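Local structure of alpha-galactosidase (Lactobacillus brevis, 3MI6) at residues V522-F534 with M538-D550. The protein probably hydrolyses terminal, non-reducing alpha-D-galactose residues from alpha-galactosides, as a member of glycosyl hydrolase family 36. Sequence-based numbering, arbitrary orientation.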
ATOM      1  N   VAL D 522      17.203 -31.307  37.088  1.00 42.63           N
ATOM      2  CA  VAL D 522      16.953 -29.929  37.405  1.00 42.33           C
ATOM      3  C   VAL D 522      16.460 -29.252  36.144  1.00 42.58           C
ATOM      4  O   VAL D 522      17.115 -29.280  35.103  1.00 41.36           O
ATOM      5  CB  VAL D 522      18.222 -29.238  37.922  1.00 43.61           C
ATOM      6  CG1 VAL D 522      18.049 -27.721  37.921  1.00 43.22           C
ATOM      7  CG2 VAL D 522      18.582 -29.754  39.307  1.00 44.52           C
ATOM      8  N   LEU D 523      15.276 -28.667  36.256  1.00 42.94           N
ATOM      9  CA  LEU D 523      14.668 -27.871  35.212  1.00 41.30           C
ATOM     10  C   LEU D 523      15.259 -26.467  35.257  1.00 41.69           C
ATOM     11  O   LEU D 523      15.110 -25.768  36.258  1.00 42.88           O
ATOM     12  CB  LEU D 523      13.173 -27.800  35.486  1.00 40.50           C
ATOM     13  CG  LEU D 523      12.225 -27.139  34.497  1.00 41.50           C
ATOM     14  CD1 LEU D 523      12.573 -27.512  33.054  1.00 39.51           C
ATOM     15  CD2 LEU D 523      10.793 -27.539  34.853  1.00 37.89           C
ATOM     16  N   PHE D 524      15.946 -26.063  34.191  1.00 40.28           N
ATOM     17  CA  PHE D 524      16.443 -24.695  34.078  1.00 38.22           C
ATOM     18  C   PHE D 524      15.491 -23.870  33.234  1.00 37.48           C
ATOM     19  O   PHE D 524      15.222 -24.204  32.078  1.00 36.85           O
ATOM     20  CB  PHE D 524      17.845 -24.648  33.456  1.00 37.26           C
ATOM     21  CG  PHE D 524      18.921 -25.158  34.354  1.00 36.96           C
ATOM     22  CD1 PHE D 524      19.336 -26.466  34.278  1.00 37.27           C
ATOM     23  CD2 PHE D 524      19.509 -24.331  35.282  1.00 40.56           C
ATOM     24  CE1 PHE D 524      20.315 -26.941  35.112  1.00 40.41           C
ATOM     25  CE2 PHE D 524      20.497 -24.807  36.131  1.00 41.83           C
ATOM     26  CZ  PHE D 524      20.903 -26.114  36.038  1.00 39.42           C
ATOM     27  N   GLU D 525      14.961 -22.812  33.840  1.00 38.05           N
ATOM     28  CA  GLU D 525      14.261 -21.767  33.110  1.00 38.53           C
ATOM     29  C   GLU D 525      15.269 -20.674  32.834  1.00 33.77           C
ATOM     30  O   GLU D 525      15.805 -20.081  33.748  1.00 34.26           O
ATOM     31  CB  GLU D 525      13.040 -21.217  33.882  1.00 39.02           C
ATOM     32  CG  GLU D 525      12.214 -20.196  33.064  1.00 42.05           C
ATOM     33  CD  GLU D 525      10.710 -20.107  33.440  1.00 47.74           C
ATOM     34  OE1 GLU D 525      10.135 -18.994  33.306  1.00 46.06           O
ATOM     35  OE2 GLU D 525      10.090 -21.126  33.847  1.00 46.35           O
ATOM     36  N   SER D 526      15.545 -20.450  31.559  1.00 36.70           N
ATOM     37  CA  SER D 526      16.451 -19.394  31.127  1.00 35.04           C
ATOM     38  C   SER D 526      15.793 -18.013  31.298  1.00 38.25           C
ATOM     39  O   SER D 526      14.561 -17.882  31.236  1.00 38.72           O
ATOM     40  CB  SER D 526      16.863 -19.649  29.681  1.00 31.32           C
ATOM     41  OG  SER D 526      16.593 -18.525  28.888  1.00 32.71           O
ATOM     42  N   CYS D 527      16.596 -16.983  31.548  1.00 36.96           N
ATOM     43  CA  CYS D 527      16.040 -15.653  31.753  1.00 37.07           C
ATOM     44  C   CYS D 527      17.059 -14.590  31.407  1.00 37.62           C
ATOM     45  O   CYS D 527      18.251 -14.823  31.511  1.00 37.58           O
ATOM     46  CB  CYS D 527      15.585 -15.492  33.204  1.00 39.62           C
ATOM     47  SG  CYS D 527      14.640 -13.990  33.549  1.00 44.74           S
ATOM     48  N   ALA D 528      16.581 -13.428  30.978  1.00 37.10           N
ATOM     49  CA  ALA D 528      17.443 -12.277  30.708  1.00 36.86           C
ATOM     50  C   ALA D 528      16.601 -11.011  30.742  1.00 38.01           C
ATOM     51  O   ALA D 528      16.296 -10.440  29.691  1.00 34.91           O
ATOM     52  CB  ALA D 528      18.145 -12.411  29.365  1.00 33.34           C
ATOM     53  N   SER D 529      16.230 -10.578  31.952  1.00 37.67           N
ATOM     54  CA  SER D 529      15.325  -9.449  32.118  1.00 36.87           C
ATOM     55  C   SER D 529      14.058  -9.732  31.318  1.00 37.55           C
ATOM     56  O   SER D 529      13.510  -8.848  30.656  1.00 36.43           O
ATOM     57  CB  SER D 529      15.971  -8.154  31.610  1.00 35.90           C
ATOM     58  OG  SER D 529      16.838  -7.592  32.568  1.00 37.68           O
ATOM     59  N   GLY D 530      13.590 -10.973  31.377  1.00 39.41           N
ATOM     60  CA  GLY D 530      12.544 -11.416  30.474  1.00 35.99           C
ATOM     61  C   GLY D 530      13.203 -12.057  29.280  1.00 35.57           C
ATOM     62  O   GLY D 530      14.055 -12.922  29.450  1.00 38.69           O
ATOM     63  N   GLY D 531      12.850 -11.624  28.076  1.00 35.07           N
ATOM     64  CA  GLY D 531      13.276 -12.337  26.879  1.00 36.57           C
ATOM     65  C   GLY D 531      14.497 -11.821  26.133  1.00 35.65           C
ATOM     66  O   GLY D 531      14.529 -11.835  24.909  1.00 34.39           O
ATOM     67  N   GLY D 532      15.512 -11.390  26.873  1.00 35.65           N
ATOM     68  CA  GLY D 532      16.696 -10.803  26.282  1.00 34.62           C
ATOM     69  C   GLY D 532      17.694 -11.820  25.748  1.00 37.34           C
ATOM     70  O   GLY D 532      18.710 -11.451  25.168  1.00 38.17           O
ATOM     71  N   ARG D 533      17.428 -13.103  25.961  1.00 39.01           N
ATOM     72  CA  ARG D 533      18.257 -14.148  25.363  1.00 38.57           C
ATOM     73  C   ARG D 533      17.410 -15.272  24.803  1.00 36.70           C
ATOM     74  O   ARG D 533      17.871 -16.389  24.673  1.00 39.46           O
ATOM     75  CB  ARG D 533      19.261 -14.700  26.370  1.00 39.76           C
ATOM     76  CG  ARG D 533      20.616 -14.058  26.282  1.00 37.67           C
ATOM     77  CD  ARG D 533      21.695 -15.081  26.471  1.00 39.72           C
ATOM     78  NE  ARG D 533      21.752 -15.604  27.840  1.00 44.81           N
ATOM     79  CZ  ARG D 533      22.707 -15.310  28.720  1.00 42.57           C
ATOM     80  NH1 ARG D 533      23.695 -14.476  28.390  1.00 39.64           N
ATOM     81  NH2 ARG D 533      22.666 -15.849  29.931  1.00 39.26           N
ATOM     82  N   PHE D 534      16.175 -14.958  24.453  1.00 35.38           N
ATOM     83  CA  PHE D 534      15.220 -15.968  24.057  1.00 36.00           C
ATOM     84  C   PHE D 534      15.623 -16.623  22.735  1.00 36.14           C
ATOM     85  O   PHE D 534      15.155 -16.197  21.665  1.00 34.41           O
ATOM     86  CB  PHE D 534      13.847 -15.312  23.912  1.00 36.05           C
ATOM     87  CG  PHE D 534      12.713 -16.281  23.933  1.00 32.28           C
ATOM     88  CD1 PHE D 534      12.374 -16.978  22.804  1.00 28.73           C
ATOM     89  CD2 PHE D 534      11.994 -16.491  25.100  1.00 32.91           C
ATOM     90  CE1 PHE D 534      11.341 -17.870  22.833  1.00 32.63           C
ATOM     91  CE2 PHE D 534      10.956 -17.380  25.146  1.00 32.56           C
ATOM     92  CZ  PHE D 534      10.621 -18.074  24.010  1.00 35.76           C
HETATM   93  N   MSE D 538      19.839 -21.399  24.060  1.00 34.68           N
HETATM   94  CA  MSE D 538      19.529 -21.674  25.452  1.00 34.57           C
HETATM   95  C   MSE D 538      18.535 -22.817  25.626  1.00 36.81           C
HETATM   96  O   MSE D 538      18.550 -23.481  26.659  1.00 35.49           O
HETATM   97  CB  MSE D 538      18.992 -20.418  26.116  1.00 34.46           C
HETATM   98  CG  MSE D 538      19.903 -19.235  25.965  1.00 37.44           C
HETATM   99 SE   MSE D 538      21.347 -19.258  27.295  1.00 62.35          SE
HETATM  100  CE  MSE D 538      20.267 -19.157  28.919  1.00 41.77           C
HETATM  101  N   MSE D 539      17.681 -23.039  24.622  1.00 34.00           N
HETATM  102  CA  MSE D 539      16.683 -24.096  24.676  1.00 35.65           C
HETATM  103  C   MSE D 539      17.317 -25.493  24.667  1.00 39.55           C
HETATM  104  O   MSE D 539      16.711 -26.463  25.135  1.00 39.94           O
HETATM  105  CB  MSE D 539      15.693 -23.990  23.506  1.00 40.74           C
HETATM  106  CG  MSE D 539      14.953 -22.654  23.383  1.00 42.59           C
HETATM  107 SE   MSE D 539      13.993 -22.059  24.994  1.00 57.88          SE
HETATM  108  CE  MSE D 539      13.804 -20.194  24.483  1.00 38.57           C
ATOM    109  N   TYR D 540      18.520 -25.598  24.113  1.00 35.84           N
ATOM    110  CA  TYR D 540      19.241 -26.854  24.130  1.00 34.45           C
ATOM    111  C   TYR D 540      19.428 -27.324  25.567  1.00 37.04           C
ATOM    112  O   TYR D 540      19.262 -28.500  25.868  1.00 38.08           O
ATOM    113  CB  TYR D 540      20.585 -26.673  23.451  1.00 34.58           C
ATOM    114  CG  TYR D 540      21.474 -27.889  23.471  1.00 37.90           C
ATOM    115  CD1 TYR D 540      22.360 -28.096  24.518  1.00 37.89           C
ATOM    116  CD2 TYR D 540      21.456 -28.812  22.430  1.00 35.91           C
ATOM    117  CE1 TYR D 540      23.180 -29.187  24.539  1.00 38.82           C
ATOM    118  CE2 TYR D 540      22.282 -29.908  22.440  1.00 35.70           C
ATOM    119  CZ  TYR D 540      23.146 -30.094  23.501  1.00 38.73           C
ATOM    120  OH  TYR D 540      23.991 -31.188  23.546  1.00 40.19           O
ATOM    121  N   TYR D 541      19.745 -26.386  26.453  1.00 37.24           N
ATOM    122  CA  TYR D 541      20.050 -26.676  27.846  1.00 35.55           C
ATOM    123  C   TYR D 541      18.833 -26.455  28.721  1.00 38.64           C
ATOM    124  O   TYR D 541      18.517 -27.285  29.567  1.00 39.68           O
ATOM    125  CB  TYR D 541      21.166 -25.752  28.337  1.00 37.04           C
ATOM    126  CG  TYR D 541      22.487 -25.978  27.659  1.00 38.72           C
ATOM    127  CD1 TYR D 541      23.295 -27.041  28.036  1.00 39.55           C
ATOM    128  CD2 TYR D 541      22.940 -25.131  26.650  1.00 37.48           C
ATOM    129  CE1 TYR D 541      24.510 -27.271  27.428  1.00 38.70           C
ATOM    130  CE2 TYR D 541      24.169 -25.353  26.033  1.00 39.00           C
ATOM    131  CZ  TYR D 541      24.943 -26.432  26.437  1.00 39.80           C
ATOM    132  OH  TYR D 541      26.158 -26.695  25.868  1.00 40.93           O
ATOM    133  N   ALA D 542      18.182 -25.306  28.525  1.00 38.67           N
ATOM    134  CA  ALA D 542      17.005 -24.890  29.291  1.00 37.64           C
ATOM    135  C   ALA D 542      15.780 -24.904  28.379  1.00 40.54           C
ATOM    136  O   ALA D 542      15.656 -24.052  27.497  1.00 42.53           O
ATOM    137  CB  ALA D 542      17.221 -23.498  29.852  1.00 35.26           C
ATOM    138  N   PRO D 543      14.860 -25.859  28.593  1.00 38.95           N
ATOM    139  CA  PRO D 543      13.772 -26.109  27.639  1.00 35.67           C
ATOM    140  C   PRO D 543      12.750 -24.983  27.605  1.00 36.37           C
ATOM    141  O   PRO D 543      11.898 -24.959  26.723  1.00 37.38           O
ATOM    142  CB  PRO D 543      13.124 -27.368  28.189  1.00 37.19           C
ATOM    143  CG  PRO D 543      13.327 -27.238  29.674  1.00 38.53           C
ATOM    144  CD  PRO D 543      14.721 -26.672  29.814  1.00 39.27           C
ATOM    145  N   GLN D 544      12.828 -24.051  28.544  1.00 36.91           N
ATOM    146  CA  GLN D 544      11.863 -22.953  28.566  1.00 40.01           C
ATOM    147  C   GLN D 544      12.508 -21.644  28.994  1.00 39.10           C
ATOM    148  O   GLN D 544      13.462 -21.645  29.766  1.00 38.14           O
ATOM    149  CB  GLN D 544      10.679 -23.287  29.473  1.00 36.82           C
ATOM    150  CG  GLN D 544      10.981 -23.269  30.948  1.00 36.39           C
ATOM    151  CD  GLN D 544       9.881 -23.947  31.716  1.00 40.98           C
ATOM    152  OE1 GLN D 544       9.286 -24.911  31.234  1.00 39.25           O
ATOM    153  NE2 GLN D 544       9.587 -23.447  32.907  1.00 41.29           N
ATOM    154  N   ALA D 545      11.988 -20.531  28.488  1.00 35.83           N
ATOM    155  CA  ALA D 545      12.533 -19.232  28.845  1.00 36.69           C
ATOM    156  C   ALA D 545      11.446 -18.365  29.462  1.00 37.44           C
ATOM    157  O   ALA D 545      10.263 -18.581  29.200  1.00 38.08           O
ATOM    158  CB  ALA D 545      13.134 -18.555  27.623  1.00 35.06           C
ATOM    159  N   TRP D 546      11.840 -17.415  30.309  1.00 38.54           N
ATOM    160  CA  TRP D 546      10.918 -16.393  30.808  1.00 38.04           C
ATOM    161  C   TRP D 546      10.708 -15.373  29.682  1.00 37.51           C
ATOM    162  O   TRP D 546      11.579 -14.550  29.409  1.00 37.60           O
ATOM    163  CB  TRP D 546      11.482 -15.730  32.069  1.00 37.90           C
ATOM    164  CG  TRP D 546      10.584 -14.672  32.654  1.00 38.36           C
ATOM    165  CD1 TRP D 546      10.933 -13.402  33.016  1.00 36.99           C
ATOM    166  CD2 TRP D 546       9.177 -14.790  32.923  1.00 39.43           C
ATOM    167  NE1 TRP D 546       9.833 -12.726  33.507  1.00 35.44           N
ATOM    168  CE2 TRP D 546       8.746 -13.556  33.461  1.00 37.04           C
ATOM    169  CE3 TRP D 546       8.243 -15.824  32.772  1.00 38.80           C
ATOM    170  CZ2 TRP D 546       7.427 -13.331  33.843  1.00 38.40           C
ATOM    171  CZ3 TRP D 546       6.935 -15.595  33.150  1.00 39.03           C
ATOM    172  CH2 TRP D 546       6.537 -14.356  33.677  1.00 38.32           C
ATOM    173  N   THR D 547       9.554 -15.438  29.027  1.00 36.42           N
ATOM    174  CA  THR D 547       9.361 -14.779  27.734  1.00 35.09           C
ATOM    175  C   THR D 547       9.503 -13.260  27.758  1.00 34.32           C
ATOM    176  O   THR D 547      10.146 -12.676  26.890  1.00 33.79           O
ATOM    177  CB  THR D 547       7.998 -15.148  27.145  1.00 35.08           C
ATOM    178  OG1 THR D 547       7.740 -16.527  27.423  1.00 38.42           O
ATOM    179  CG2 THR D 547       7.967 -14.912  25.630  1.00 31.07           C
ATOM    180  N   SER D 548       8.876 -12.626  28.739  1.00 34.65           N
ATOM    181  CA  SER D 548       8.997 -11.187  28.923  1.00 34.87           C
ATOM    182  C   SER D 548       8.797 -10.845  30.390  1.00 33.67           C
ATOM    183  O   SER D 548       8.040 -11.513  31.080  1.00 33.69           O
ATOM    184  CB  SER D 548       7.949 -10.449  28.079  1.00 31.74           C
ATOM    185  OG  SER D 548       8.097  -9.043  28.199  1.00 30.08           O
ATOM    186  N   ASP D 549       9.474  -9.808  30.860  1.00 32.58           N
ATOM    187  CA  ASP D 549       9.174  -9.243  32.162  1.00 34.82           C
ATOM    188  C   ASP D 549       7.797  -8.610  32.156  1.00 38.14           C
ATOM    189  O   ASP D 549       7.159  -8.466  33.203  1.00 43.19           O
ATOM    190  CB  ASP D 549      10.204  -8.200  32.558  1.00 35.25           C
ATOM    191  CG  ASP D 549      11.241  -8.751  33.494  1.00 37.58           C
ATOM    192  OD1 ASP D 549      10.971  -9.825  34.073  1.00 33.77           O
ATOM    193  OD2 ASP D 549      12.322  -8.116  33.638  1.00 40.95           O
ATOM    194  N   ASP D 550       7.343  -8.216  30.975  1.00 37.17           N
ATOM    195  CA  ASP D 550       5.991  -7.716  30.832  1.00 38.46           C
ATOM    196  C   ASP D 550       5.019  -8.886  30.982  1.00 38.08           C
ATOM    197  O   ASP D 550       4.973  -9.771  30.121  1.00 35.83           O
ATOM    198  CB  ASP D 550       5.814  -7.036  29.475  1.00 33.69           C
ATOM    199  CG  ASP D 550       4.494  -6.309  29.360  1.00 35.95           C
ATOM    200  OD1 ASP D 550       3.538  -6.648  30.095  1.00 40.21           O
ATOM    201  OD2 ASP D 550       4.403  -5.376  28.537  1.00 38.97           O
TER
HETATM  202  O   HOH W   1      17.131 -27.727  31.992  1.00 38.29           O
HETATM  203  O   HOH W   2      11.077  -8.226  29.455  1.00 34.04           O
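S526 and A545 pair in parallel where strands 523-526 and 544-546 lie side by side in the eight-stranded barrel of this TIM-barrel hydrolase, joined by a beta-alpha-beta crossover through helix 536-539. Two backbone bonds tie them: S526 N donates to Q544 O (3.0 Å), and S526 O accepts from W546 N (2.9 Å). On the face carrying E525 and Q544, the amide NE2 of Q544 gives a hydrogen bond of 2.6 Å to E525 OE2, meeting it from above the carboxylate plane, with the two flat groups turned 66° apart. E525 reaches there with CG anti to its backbone N (chi1 -175°) and an extended chain, while OE1 lies beside W546 CA and CE3. Shortened to an alanine, E525 would lose its carboxylate, which is likely to leave Q544 NE2 without this acceptor and open a gap beside the W546 ring. On the other face, A545 CB meets the F534 ring at CD2 and CE2, and the methyl CE of selenomethionine M539 sits over the centre of one ring face, a CH-pi contact. Beyond the strands both segments run on into the predicted substrate site, which includes C527 and D549, the probable proton donor. S529 OG is hydrogen-bonded to N481 ND2, and G531 N finds its acceptor in E203 OE2. D549 is held through both oxygens: OD2 accepts from W200 NE1, and OD1 from W546 NE1 at 3.2 Å, OD1 lying in the indole plane at the ring's edge. Finally, one water bridges the two segments here, accepting from D549 N at 2.7 Å and donating to S529 O at 2.8 Å.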